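Local coordinates for protein tannase (Lactobacillus plantarum, PDB 3WA7) that hydrolyses the ester bonds of tannins, as a tannase (EC 3.1.1.20) of the alpha/beta-hydrolase fold, at residues A[32-37]-A[136-141]; A[142-147]-A[194-199]; A[76-81]-A[130-135]; A[179-184]-A[391-396]; A[172-177]-A[409-414]. All blocks are in the same frame, centred on the assembly; numbering follows the deposited sequence. Where two conformers were deposited one is given.

Interaction 1: residues A[32-37]-A[136-141]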
# COMPACT_ATOMS: atom_id res chain seq x y z
N ILE A 32 -1.45 16.32 -17.09
CA ILE A 32 -1.16 17.59 -16.47
C ILE A 32 0.15 17.49 -15.69
O ILE A 32 0.26 16.70 -14.75
CB ILE A 32 -2.29 18.01 -15.50
CG1 ILE A 32 -3.60 18.19 -16.27
CG2 ILE A 32 -1.90 19.29 -14.77
CD1 ILE A 32 -4.81 18.38 -15.38
N GLN A 33 1.14 18.28 -16.08
CA GLN A 33 2.42 18.29 -15.39
C GLN A 33 2.13 18.89 -14.01
O GLN A 33 1.63 20.01 -13.92
CB GLN A 33 3.40 19.17 -16.17
CG GLN A 33 4.78 19.30 -15.58
CD GLN A 33 5.69 20.14 -16.45
OE1 GLN A 33 5.88 19.84 -17.63
NE2 GLN A 33 6.26 21.19 -15.88
N TYR A 34 2.43 18.16 -12.94
CA TYR A 34 2.13 18.68 -11.61
C TYR A 34 3.28 19.32 -10.84
O TYR A 34 3.10 19.74 -9.69
CB TYR A 34 1.42 17.62 -10.76
CG TYR A 34 2.16 16.32 -10.58
CD1 TYR A 34 3.22 16.22 -9.67
CD2 TYR A 34 1.80 15.17 -11.29
CE1 TYR A 34 3.89 15.01 -9.48
CE2 TYR A 34 2.46 13.96 -11.11
CZ TYR A 34 3.50 13.89 -10.20
OH TYR A 34 4.16 12.69 -10.01
N VAL A 35 4.45 19.39 -11.46
CA VAL A 35 5.61 20.06 -10.86
C VAL A 35 6.22 20.93 -11.97
O VAL A 35 6.07 20.62 -13.15
CB VAL A 35 6.70 19.07 -10.34
CG1 VAL A 35 6.15 18.27 -9.17
CG2 VAL A 35 7.18 18.17 -11.45
N GLN A 36 6.90 22.00 -11.58
CA GLN A 36 7.51 22.91 -12.55
C GLN A 36 8.75 22.33 -13.23
O GLN A 36 9.02 22.62 -14.39
CB GLN A 36 7.90 24.23 -11.87
CG GLN A 36 6.72 25.02 -11.33
CD GLN A 36 7.15 26.34 -10.75
OE1 GLN A 36 7.75 27.18 -11.43
NE2 GLN A 36 6.86 26.55 -9.47
N HIS A 37 9.50 21.51 -12.50
CA HIS A 37 10.71 20.93 -13.05
C HIS A 37 10.73 19.40 -12.96
O HIS A 37 11.49 18.82 -12.18
CB HIS A 37 11.94 21.51 -12.34
CG HIS A 37 11.89 23.00 -12.19
ND1 HIS A 37 11.76 23.63 -10.97
CD2 HIS A 37 11.92 23.99 -13.12
CE1 HIS A 37 11.70 24.94 -11.15
NE2 HIS A 37 11.80 25.18 -12.45
N MSE A 136 3.95 11.49 -4.90
CA MSE A 136 2.60 11.44 -4.36
C MSE A 136 2.29 12.76 -3.66
O MSE A 136 1.20 13.31 -3.80
CB MSE A 136 2.45 10.27 -3.38
CG MSE A 136 1.02 9.99 -2.95
SE MSE A 136 -0.10 9.36 -4.41
CE MSE A 136 -1.11 10.98 -4.75
N LYS A 137 3.26 13.27 -2.91
CA LYS A 137 3.08 14.52 -2.19
C LYS A 137 2.98 15.71 -3.15
O LYS A 137 2.18 16.62 -2.92
CB LYS A 137 4.24 14.75 -1.21
CG LYS A 137 4.16 13.89 0.06
CD LYS A 137 5.46 13.94 0.85
CE LYS A 137 5.32 13.22 2.19
NZ LYS A 137 4.39 13.94 3.10
N ALA A 138 3.78 15.69 -4.21
CA ALA A 138 3.73 16.78 -5.19
C ALA A 138 2.35 16.82 -5.83
O ALA A 138 1.79 17.89 -6.06
CB ALA A 138 4.80 16.57 -6.26
N ALA A 139 1.80 15.64 -6.13
CA ALA A 139 0.48 15.56 -6.74
C ALA A 139 -0.57 16.09 -5.77
O ALA A 139 -1.49 16.80 -6.17
CB ALA A 139 0.16 14.12 -7.12
N ILE A 140 -0.44 15.74 -4.50
CA ILE A 140 -1.38 16.22 -3.49
C ILE A 140 -1.27 17.75 -3.38
O ILE A 140 -2.28 18.44 -3.30
CB ILE A 140 -1.10 15.59 -2.11
CG1 ILE A 140 -1.35 14.08 -2.20
CG2 ILE A 140 -1.97 16.24 -1.04
CD1 ILE A 140 -0.88 13.30 -0.97
N ARG A 141 -0.05 18.27 -3.38
CA ARG A 141 0.12 19.72 -3.29
C ARG A 141 -0.51 20.41 -4.49
O ARG A 141 -1.10 21.48 -4.36
CB ARG A 141 1.60 20.09 -3.19
CG ARG A 141 2.24 19.58 -1.91
CD ARG A 141 3.60 20.18 -1.65
NE ARG A 141 4.05 19.78 -0.32
CZ ARG A 141 5.05 20.34 0.35
NH1 ARG A 141 5.74 21.34 -0.19
NH2 ARG A 141 5.36 19.90 1.56
O HOH W 1 3.06 20.11 -7.01

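Interaction 2: residues A[142-147]-A[194-199]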
# COMPACT_ATOMS: atom_id res chain seq x y z
N TYR A 142 -0.39 19.80 -5.67
CA TYR A 142 -0.98 20.38 -6.88
C TYR A 142 -2.49 20.50 -6.69
O TYR A 142 -3.09 21.53 -6.99
CB TYR A 142 -0.70 19.49 -8.10
CG TYR A 142 -1.33 20.03 -9.37
CD1 TYR A 142 -0.68 20.98 -10.15
CD2 TYR A 142 -2.62 19.63 -9.75
CE1 TYR A 142 -1.28 21.53 -11.27
CE2 TYR A 142 -3.24 20.18 -10.87
CZ TYR A 142 -2.56 21.13 -11.63
OH TYR A 142 -3.19 21.68 -12.72
N VAL A 143 -3.10 19.43 -6.19
CA VAL A 143 -4.55 19.41 -5.97
C VAL A 143 -4.98 20.47 -4.96
O VAL A 143 -5.89 21.26 -5.24
CB VAL A 143 -5.01 18.02 -5.48
CG1 VAL A 143 -6.47 18.08 -5.01
CG2 VAL A 143 -4.87 17.00 -6.59
N LYS A 144 -4.33 20.49 -3.80
CA LYS A 144 -4.69 21.43 -2.75
C LYS A 144 -4.41 22.88 -3.14
O LYS A 144 -5.16 23.78 -2.76
CB LYS A 144 -3.96 21.06 -1.45
CG LYS A 144 -4.31 19.65 -0.98
CD LYS A 144 -3.76 19.32 0.41
CE LYS A 144 -4.57 19.99 1.52
NZ LYS A 144 -4.02 19.63 2.87
N TYR A 145 -3.35 23.10 -3.92
CA TYR A 145 -3.00 24.45 -4.38
C TYR A 145 -4.12 24.96 -5.28
O TYR A 145 -4.37 26.17 -5.36
CB TYR A 145 -1.69 24.40 -5.17
CG TYR A 145 -1.25 25.73 -5.75
CD1 TYR A 145 -1.01 26.83 -4.92
CD2 TYR A 145 -1.03 25.88 -7.12
CE1 TYR A 145 -0.56 28.04 -5.45
CE2 TYR A 145 -0.58 27.09 -7.66
CZ TYR A 145 -0.35 28.17 -6.81
OH TYR A 145 0.10 29.36 -7.33
N ASN A 146 -4.79 24.03 -5.94
CA ASN A 146 -5.86 24.38 -6.86
C ASN A 146 -7.27 24.24 -6.32
O ASN A 146 -8.22 24.02 -7.07
CB ASN A 146 -5.70 23.57 -8.15
CG ASN A 146 -4.62 24.14 -9.05
OD1 ASN A 146 -4.77 25.24 -9.59
ND2 ASN A 146 -3.52 23.42 -9.20
N GLN A 147 -7.42 24.38 -5.01
CA GLN A 147 -8.73 24.32 -4.39
C GLN A 147 -9.60 25.36 -5.09
O GLN A 147 -9.13 26.47 -5.37
CB GLN A 147 -8.63 24.66 -2.90
CG GLN A 147 -9.97 24.74 -2.18
CD GLN A 147 -9.81 25.15 -0.73
OE1 GLN A 147 -9.23 26.18 -0.43
NE2 GLN A 147 -10.34 24.33 0.18
N THR A 194 0.10 22.49 1.07
CA THR A 194 0.34 21.40 2.00
C THR A 194 0.07 20.05 1.33
O THR A 194 -0.51 19.99 0.25
CB THR A 194 -0.58 21.52 3.24
OG1 THR A 194 -1.95 21.60 2.81
CG2 THR A 194 -0.22 22.76 4.05
N ASP A 195 0.49 18.96 1.98
CA ASP A 195 0.26 17.63 1.42
C ASP A 195 -0.37 16.65 2.41
O ASP A 195 -0.36 15.44 2.18
CB ASP A 195 1.56 17.05 0.84
CG ASP A 195 2.70 17.04 1.83
OD1 ASP A 195 2.53 16.49 2.94
OD2 ASP A 195 3.78 17.57 1.49
N ASP A 196 -0.90 17.17 3.52
CA ASP A 196 -1.56 16.31 4.49
C ASP A 196 -2.91 15.97 3.85
O ASP A 196 -3.47 16.78 3.11
CB ASP A 196 -1.76 17.04 5.82
CG ASP A 196 -2.60 18.30 5.69
OD1 ASP A 196 -3.77 18.29 6.14
OD2 ASP A 196 -2.10 19.29 5.13
N ILE A 197 -3.43 14.78 4.13
CA ILE A 197 -4.70 14.37 3.54
C ILE A 197 -5.75 14.01 4.58
O ILE A 197 -5.48 13.97 5.78
CB ILE A 197 -4.50 13.18 2.58
CG1 ILE A 197 -3.91 11.98 3.34
CG2 ILE A 197 -3.58 13.60 1.42
CD1 ILE A 197 -3.70 10.75 2.48
N PHE A 198 -6.96 13.76 4.10
CA PHE A 198 -8.10 13.44 4.95
C PHE A 198 -8.20 11.99 5.41
O PHE A 198 -8.44 11.72 6.59
CB PHE A 198 -9.39 13.82 4.21
CG PHE A 198 -10.65 13.52 4.98
CD1 PHE A 198 -10.97 14.25 6.12
CD2 PHE A 198 -11.53 12.54 4.54
CE1 PHE A 198 -12.16 13.99 6.82
CE2 PHE A 198 -12.72 12.28 5.22
CZ PHE A 198 -13.03 13.01 6.37
N ALA A 199 -8.02 11.05 4.49
CA ALA A 199 -8.12 9.64 4.85
C ALA A 199 -7.23 8.76 4.00
O ALA A 199 -6.84 9.12 2.89
CB ALA A 199 -9.57 9.19 4.74

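Interaction 3: residues A[76-81]-A[130-135]. With SO4 (sulfate ion), chain C.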
# COMPACT_ATOMS: atom_id res chain seq x y z
N GLY A 76 3.14 -0.76 -8.02
CA GLY A 76 3.25 -2.14 -7.60
C GLY A 76 4.73 -2.48 -7.66
O GLY A 76 5.43 -1.99 -8.54
N GLY A 77 5.20 -3.31 -6.73
CA GLY A 77 6.60 -3.70 -6.72
C GLY A 77 7.58 -2.54 -6.62
O GLY A 77 8.76 -2.70 -6.93
N TYR A 78 7.09 -1.39 -6.16
CA TYR A 78 7.87 -0.17 -6.04
C TYR A 78 8.39 0.28 -7.41
O TYR A 78 9.40 0.98 -7.52
CB TYR A 78 9.02 -0.34 -5.04
CG TYR A 78 8.54 -0.18 -3.61
CD1 TYR A 78 8.36 -1.29 -2.78
CD2 TYR A 78 8.21 1.08 -3.11
CE1 TYR A 78 7.86 -1.15 -1.49
CE2 TYR A 78 7.70 1.23 -1.82
CZ TYR A 78 7.53 0.12 -1.01
OH TYR A 78 7.03 0.27 0.27
N LEU A 79 7.66 -0.13 -8.44
CA LEU A 79 7.97 0.22 -9.82
C LEU A 79 7.16 1.46 -10.17
O LEU A 79 6.30 1.88 -9.40
CB LEU A 79 7.57 -0.93 -10.74
CG LEU A 79 8.38 -2.22 -10.64
CD1 LEU A 79 7.64 -3.34 -11.34
CD2 LEU A 79 9.76 -2.00 -11.25
N PRO A 80 7.42 2.06 -11.34
CA PRO A 80 6.67 3.25 -11.73
C PRO A 80 5.18 2.93 -11.85
O PRO A 80 4.81 1.83 -12.27
CB PRO A 80 7.28 3.63 -13.08
CG PRO A 80 8.67 3.09 -12.99
CD PRO A 80 8.48 1.76 -12.32
N GLY A 81 4.33 3.88 -11.47
CA GLY A 81 2.89 3.70 -11.56
C GLY A 81 2.32 4.79 -12.45
O GLY A 81 2.17 5.94 -12.01
N PRO A 130 13.45 8.45 -2.01
CA PRO A 130 12.01 8.49 -1.74
C PRO A 130 11.16 9.06 -2.89
O PRO A 130 10.09 9.64 -2.64
CB PRO A 130 11.93 9.38 -0.52
CG PRO A 130 12.93 10.46 -0.88
CD PRO A 130 14.09 9.68 -1.50
N ALA A 131 11.61 8.88 -4.12
CA ALA A 131 10.90 9.41 -5.28
C ALA A 131 9.40 9.13 -5.30
O ALA A 131 8.61 10.03 -5.58
CB ALA A 131 11.53 8.88 -6.57
N PHE A 132 9.01 7.90 -5.00
CA PHE A 132 7.59 7.55 -5.03
C PHE A 132 6.71 8.41 -4.13
O PHE A 132 5.64 8.86 -4.55
CB PHE A 132 7.40 6.05 -4.71
CG PHE A 132 7.56 5.70 -3.26
CD1 PHE A 132 6.44 5.46 -2.46
CD2 PHE A 132 8.82 5.57 -2.69
CE1 PHE A 132 6.57 5.10 -1.12
CE2 PHE A 132 8.97 5.21 -1.35
CZ PHE A 132 7.85 4.97 -0.56
N ILE A 133 7.16 8.65 -2.90
CA ILE A 133 6.37 9.45 -1.97
C ILE A 133 6.51 10.95 -2.25
O ILE A 133 5.60 11.72 -1.98
CB ILE A 133 6.75 9.12 -0.50
CG1 ILE A 133 5.85 9.91 0.46
CG2 ILE A 133 8.21 9.42 -0.25
CD1 ILE A 133 4.37 9.54 0.36
N VAL A 134 7.65 11.36 -2.81
CA VAL A 134 7.84 12.76 -3.16
C VAL A 134 6.82 13.09 -4.26
O VAL A 134 6.18 14.14 -4.22
CB VAL A 134 9.27 13.04 -3.66
CG1 VAL A 134 9.35 14.42 -4.31
CG2 VAL A 134 10.24 12.99 -2.49
N ASP A 135 6.67 12.18 -5.22
CA ASP A 135 5.72 12.41 -6.31
C ASP A 135 4.28 12.40 -5.81
O ASP A 135 3.47 13.21 -6.25
CB ASP A 135 5.87 11.35 -7.41
CG ASP A 135 7.05 11.63 -8.33
OD1 ASP A 135 7.60 12.75 -8.27
OD2 ASP A 135 7.40 10.73 -9.12
S SO4 C . 3.31 -6.19 -6.52
O1 SO4 C . 2.55 -5.74 -7.70
O2 SO4 C . 2.57 -7.26 -5.83
O3 SO4 C . 4.61 -6.72 -6.96
O4 SO4 C . 3.51 -5.05 -5.60

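Interaction 4: residues A[179-184]-A[391-396]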
# COMPACT_ATOMS: atom_id res chain seq x y z
N ALA A 179 8.95 17.92 7.05
CA ALA A 179 10.02 18.74 6.48
C ALA A 179 11.08 17.91 5.75
O ALA A 179 11.83 18.44 4.93
CB ALA A 179 10.68 19.57 7.58
N TYR A 180 11.14 16.61 6.05
CA TYR A 180 12.14 15.75 5.41
C TYR A 180 12.07 15.79 3.88
O TYR A 180 13.10 15.71 3.21
CB TYR A 180 11.96 14.30 5.87
CG TYR A 180 12.97 13.36 5.27
CD1 TYR A 180 14.24 13.22 5.84
CD2 TYR A 180 12.69 12.64 4.11
CE1 TYR A 180 15.20 12.38 5.26
CE2 TYR A 180 13.64 11.81 3.52
CZ TYR A 180 14.89 11.69 4.10
OH TYR A 180 15.84 10.88 3.52
N PHE A 181 10.86 15.93 3.35
CA PHE A 181 10.66 15.92 1.90
C PHE A 181 10.67 17.29 1.24
O PHE A 181 10.56 17.39 0.02
CB PHE A 181 9.35 15.21 1.58
CG PHE A 181 9.21 13.87 2.25
CD1 PHE A 181 8.69 13.78 3.54
CD2 PHE A 181 9.62 12.72 1.61
CE1 PHE A 181 8.60 12.54 4.18
CE2 PHE A 181 9.54 11.48 2.24
CZ PHE A 181 9.02 11.39 3.53
N GLU A 182 10.81 18.35 2.03
CA GLU A 182 10.80 19.69 1.48
C GLU A 182 11.90 19.95 0.45
O GLU A 182 11.64 20.52 -0.60
CB GLU A 182 10.86 20.73 2.61
CG GLU A 182 10.22 22.06 2.25
CD GLU A 182 8.76 21.91 1.80
OE1 GLU A 182 7.98 21.27 2.53
OE2 GLU A 182 8.41 22.44 0.73
N PRO A 183 13.15 19.54 0.75
CA PRO A 183 14.21 19.78 -0.23
C PRO A 183 13.90 19.19 -1.61
O PRO A 183 14.10 19.85 -2.64
CB PRO A 183 15.43 19.13 0.42
CG PRO A 183 15.19 19.40 1.87
CD PRO A 183 13.71 19.05 2.02
N ALA A 184 13.41 17.96 -1.63
CA ALA A 184 13.08 17.29 -2.89
C ALA A 184 11.93 18.00 -3.62
O ALA A 184 11.98 18.19 -4.83
CB ALA A 184 12.71 15.83 -2.62
N ILE A 391 15.41 5.33 5.45
CA ILE A 391 14.63 4.13 5.74
C ILE A 391 13.48 4.52 6.67
O ILE A 391 12.33 4.13 6.46
CB ILE A 391 15.51 3.06 6.42
CG1 ILE A 391 16.59 2.59 5.44
CG2 ILE A 391 14.65 1.90 6.89
CD1 ILE A 391 17.63 1.67 6.06
N GLN A 392 13.80 5.29 7.70
CA GLN A 392 12.80 5.74 8.67
C GLN A 392 11.75 6.66 8.04
O GLN A 392 10.55 6.55 8.32
CB GLN A 392 13.50 6.47 9.82
CG GLN A 392 12.57 7.03 10.88
CD GLN A 392 13.32 7.80 11.95
OE1 GLN A 392 14.14 7.24 12.67
NE2 GLN A 392 13.04 9.09 12.05
N ALA A 393 12.22 7.55 7.17
CA ALA A 393 11.35 8.51 6.50
C ALA A 393 10.26 7.88 5.63
O ALA A 393 9.17 8.44 5.50
CB ALA A 393 12.19 9.47 5.65
N ILE A 394 10.53 6.71 5.05
CA ILE A 394 9.52 6.09 4.20
C ILE A 394 8.73 4.98 4.90
O ILE A 394 7.99 4.24 4.25
CB ILE A 394 10.11 5.53 2.89
CG1 ILE A 394 11.06 4.36 3.17
CG2 ILE A 394 10.82 6.64 2.13
CD1 ILE A 394 11.44 3.60 1.91
N ASN A 395 8.88 4.88 6.21
CA ASN A 395 8.14 3.89 7.00
C ASN A 395 6.98 4.64 7.66
O ASN A 395 7.20 5.52 8.49
CB ASN A 395 9.05 3.28 8.07
CG ASN A 395 8.39 2.13 8.82
OD1 ASN A 395 7.16 2.00 8.82
ND2 ASN A 395 9.20 1.30 9.47
N PRO A 396 5.74 4.31 7.29
CA PRO A 396 4.58 4.99 7.88
C PRO A 396 4.59 5.00 9.41
O PRO A 396 4.19 5.97 10.04
CB PRO A 396 3.39 4.21 7.32
CG PRO A 396 3.89 3.76 5.98
CD PRO A 396 5.31 3.31 6.29

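Interaction 5: residues A[172-177]-A[409-414]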
# COMPACT_ATOMS: atom_id res chain seq x y z
N ALA A 172 1.60 8.58 2.66
CA ALA A 172 1.07 9.92 2.38
C ALA A 172 0.22 10.38 3.56
O ALA A 172 0.30 11.53 3.98
CB ALA A 172 0.24 9.91 1.10
N GLY A 173 -0.60 9.48 4.09
CA GLY A 173 -1.44 9.83 5.21
C GLY A 173 -0.67 10.04 6.50
O GLY A 173 -1.01 10.89 7.32
N ALA A 174 0.40 9.26 6.68
CA ALA A 174 1.20 9.35 7.90
C ALA A 174 2.18 10.52 7.97
O ALA A 174 2.45 11.03 9.06
CB ALA A 174 1.96 8.04 8.10
N SER A 175 2.69 10.96 6.82
CA SER A 175 3.72 12.00 6.80
C SER A 175 3.35 13.41 6.34
O SER A 175 4.21 14.14 5.87
CB SER A 175 4.89 11.52 5.95
OG SER A 175 4.50 11.39 4.59
N GLY A 176 2.09 13.79 6.49
CA GLY A 176 1.66 15.11 6.06
C GLY A 176 2.54 16.27 6.49
O GLY A 176 2.77 16.48 7.67
N ASN A 177 3.04 17.00 5.50
CA ASN A 177 3.87 18.18 5.74
C ASN A 177 5.15 17.94 6.54
O ASN A 177 5.56 18.79 7.34
CB ASN A 177 3.02 19.25 6.40
CG ASN A 177 1.79 19.59 5.57
OD1 ASN A 177 1.91 19.84 4.38
ND2 ASN A 177 0.62 19.58 6.20
N LYS A 409 -6.60 11.43 9.96
CA LYS A 409 -7.33 10.89 11.10
C LYS A 409 -8.14 9.63 10.82
O LYS A 409 -8.58 8.96 11.76
CB LYS A 409 -8.25 11.97 11.68
CG LYS A 409 -7.51 13.25 12.10
CD LYS A 409 -6.38 12.95 13.08
CE LYS A 409 -5.58 14.20 13.41
NZ LYS A 409 -4.48 13.92 14.37
N HIS A 410 -8.32 9.29 9.55
CA HIS A 410 -9.13 8.12 9.18
C HIS A 410 -8.38 7.14 8.29
O HIS A 410 -7.86 7.51 7.24
CB HIS A 410 -10.39 8.61 8.46
CG HIS A 410 -11.06 9.76 9.14
ND1 HIS A 410 -11.71 9.63 10.35
CD2 HIS A 410 -11.14 11.07 8.81
CE1 HIS A 410 -12.16 10.81 10.73
NE2 HIS A 410 -11.83 11.70 9.81
N TRP A 411 -8.37 5.87 8.71
CA TRP A 411 -7.66 4.82 7.99
C TRP A 411 -8.48 3.55 7.73
O TRP A 411 -9.23 3.11 8.60
CB TRP A 411 -6.41 4.39 8.76
CG TRP A 411 -5.43 5.48 9.03
CD1 TRP A 411 -5.63 6.59 9.81
CD2 TRP A 411 -4.11 5.60 8.50
NE1 TRP A 411 -4.51 7.39 9.79
CE2 TRP A 411 -3.56 6.81 8.99
CE3 TRP A 411 -3.32 4.80 7.65
CZ2 TRP A 411 -2.27 7.24 8.67
CZ3 TRP A 411 -2.04 5.23 7.33
CH2 TRP A 411 -1.53 6.44 7.84
N ARG A 412 -8.31 2.98 6.54
CA ARG A 412 -8.97 1.73 6.19
C ARG A 412 -7.89 0.83 5.60
O ARG A 412 -7.31 1.14 4.55
CB ARG A 412 -10.09 1.94 5.16
CG ARG A 412 -10.84 0.64 4.85
CD ARG A 412 -12.07 0.90 3.97
NE ARG A 412 -12.92 -0.29 3.84
CZ ARG A 412 -12.69 -1.29 2.99
NH1 ARG A 412 -11.64 -1.27 2.20
NH2 ARG A 412 -13.54 -2.31 2.94
N ILE A 413 -7.61 -0.27 6.28
CA ILE A 413 -6.58 -1.19 5.86
C ILE A 413 -7.11 -2.60 5.64
O ILE A 413 -7.91 -3.09 6.44
CB ILE A 413 -5.46 -1.27 6.91
CG1 ILE A 413 -4.91 0.14 7.20
CG2 ILE A 413 -4.36 -2.21 6.45
CD1 ILE A 413 -3.91 0.19 8.33
N ARG A 414 -6.67 -3.22 4.55
CA ARG A 414 -7.08 -4.58 4.22
C ARG A 414 -5.87 -5.39 3.76
O ARG A 414 -4.98 -4.86 3.09
CB ARG A 414 -8.13 -4.59 3.11
CG ARG A 414 -9.50 -4.05 3.51
CD ARG A 414 -10.20 -5.01 4.47
NE ARG A 414 -11.55 -4.56 4.84
CZ ARG A 414 -11.82 -3.59 5.70
NH1 ARG A 414 -10.84 -2.93 6.31
NH2 ARG A 414 -13.08 -3.28 5.97

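Interaction 1: residues A[32-37]-A[136-141]
The Tyr34 ring has Ala139 CA over one face, toward the rim, 4.0 Å above the plane, and the methyl of Ala138 at its edge. Ring atom CE1 of Tyr34 lies 3.7 Å from Ala138 CB. CG of Tyr34 sits between the backbone N and the carbonyl carbon (chi1 58°), which turns the ring onto the helix. Val35 brings CG1 to the same methyl, at 3.6 Å from Ala138 CB. The small alanines let the loop come close to the helix backbone. A water bridges the two segments: it donates to Tyr34 O and to Ala138 O, at 2.7 Å each. The phenol OH of Tyr34 bonds to Gly112 O. Gln33 NE2 donates to Val35 O within the same segment at 2.8 Å, in the carbonyl plane. The contact is buried. It joins the loop that follows strand 22-33 to helix 131-145. Leu45 of strand 44-50 also touches Tyr34, and Leu188 and Leu185 of helix 182-188 pack on Val35 and Ala138.

Interaction 2: residues A[142-147]-A[194-199]
Lys144 reaches Thr194 and Asp196 with a chain that is extended, then bent at chi3 (76°). The bend carries NZ over the loop before strand 199-203. Asp196 has CG between its backbone N and carbonyl carbon (chi1 60°), which sets the carboxylate on the same side as Asp196 O, toward NZ of Lys144. This is the C-terminal turn of helix 131-145, one of the helices that flank the central sheet of the alpha/beta-hydrolase fold. Three oxygens grip the ammonium group. NZ of Lys144 donates to Thr194 OG1 at 2.9 Å. It also donates to Asp196 O at 2.9 Å, from a position tilted 24° out of the carbonyl plane. The salt bridge runs from Lys144 NZ to Asp196 OD2 at 3.0 Å. The charge of the carboxylate is likely to strengthen the hold on NZ. Asp196 OD2 has a second partner in Asn177 ND2, which helps to fix the carboxylate. Asp195 turns away from this site and binds Lys137 and Arg141 of the same helix, as well as Asn177 N. Two neighbouring acids of the loop are thus tied to one helix. The aliphatic part of Lys144 lies on Ile157 of strand 157-160. Its CD is 3.3 Å from Thr194 O, a buried carbonyl oxygen with no hydrogen-bond partner in the model.

Interaction 3: residues A[76-81]-A[130-135]
Tyr78 meets Phe132 from an unusual backbone: a non-glycine residue with positive phi (61°), following Gly77, also positive, in the type I' turn from Gly76 to Leu79. The turn is closed by Leu79 N donating to Gly76 O at 2.9 Å. The rings form a T-shaped pair. The edge of Tyr78 points at the face of Phe132, with centroids 5.4 Å apart and planes at 80°. Tyr78 CE2 comes within 3.9 Å of Phe132 CZ, toward the rim of the face. Ile133 CB lies on the opposite face, so the Phe132 ring is held between the two. Phe132 has CG between its backbone N and carbonyl carbon (chi1 76°), which swings the ring toward the turn. The turn follows strand 69-72, and Phe132 lies in the first turn of helix 131-145. In alpha/beta-hydrolases the loop after this strand commonly shapes the oxyanion hole. Here Gly77 N donates to sulfate O4 at 2.7 Å, and the sulfate also binds Ser163 OG, the probable nucleophile. A beta carbon on Gly76 would come too close to this ion, probably from the crystallisation liquor. Tyr78 OH bonds to Ile206 O, and the ring packs on Ala164 and Ala167.

Interaction 4: residues A[179-184]-A[391-396]
Tyr180 and Ala393 make a CH-pi contact. Ala393 CB sits over one face of the tyrosine ring, 3.6 Å from the ring centroid and 19° off the normal. Ala393 CB leans toward one side of the ring, nearest to Tyr180 CE2 at 3.5 Å. Tyr180 CG is anti to the backbone N (chi1 -179°), and the ring is thereby laid against the helix end. A glycine here would probably leave the methyl of Ala393 without its aromatic cover and open a gap beside Phe181. The aromatic contacts continue within the segment: Phe181 offers the centre of one face to Tyr180 CD2, 3.7 Å above its plane. Phe181 CD2 lies in turn at the edge of the Tyr180 ring, in its plane. At the ring edge, Phe181 CZ faces Ala393 O at 3.6 Å; the hydrogen bond to that oxygen comes from Tyr399 OH. Phe181 also packs on Ile133, Val134 and Lys137 of helix 131-145. Helix 388-393 lies in the long insertion between strands 199-203 and 410-414 of the alpha/beta-hydrolase fold, and this contact packs its end on the 3-10 turn before helix 182-188.

Interaction 5: residues A[172-177]-A[409-414]
Trp411 NE1 bonds to Ala408 O, just before segment 409-414, and this pins the indole that meets Gly173 and Ala174. Trp411 CG stands beside the backbone N, anti to the carbonyl carbon (chi1 -58°), and the ring reaches out from the strand to the helix end. The contact itself is made by the six-membered part of the indole. Trp411 CH2 is 3.6 Å from Ala174 N and 3.8 Å from Ala174 CB. Trp411 CZ2 reaches Gly173 C at 3.9 Å. Ala174 CA lies at the edge of the indole, in its plane, while Gly173 C and Ala174 N approach obliquely. Gly173 allows this closeness, since a beta carbon would sit tightly against CH2. Replacing the indole by an alanine side chain is likely to open a gap beneath the end of helix 164-174 and leave Ala408 O without its indole donor. Strand 410-414 lies in the central sheet between strands 199-203 and 440-444, and Val200 and Ile441 touch the indole. The helix end is also tied by backbone bonds of Gly173 with Ala408 and of Gly176 with Gln406. The chemistry implies a mainly apolar join of helix to sheet, with the indole N-H satisfied beside it.

Overall arrangement
Helix 131-145 ties the set together: interactions 3, 1 and 2 use it in turn from its first residues to its last. Centres of interactions 2 and 3 lie about 19 Å apart, those of interactions 1 and 2 only about 11 Å. Interaction 3 is nested inside the loop closed by interaction 1, and interaction 4 inside that of interaction 5. Interactions 2 and 5 cross along the chain and touch through Asn177. Interaction 4 meets interaction 1 by the salt bridge of Arg141 with Glu182. Interactions 1 and 5 both reach the nine-stranded sheet. The contacts thus link sequence-distant segments around the sheet, with interaction 3 closest to the probable catalytic serine.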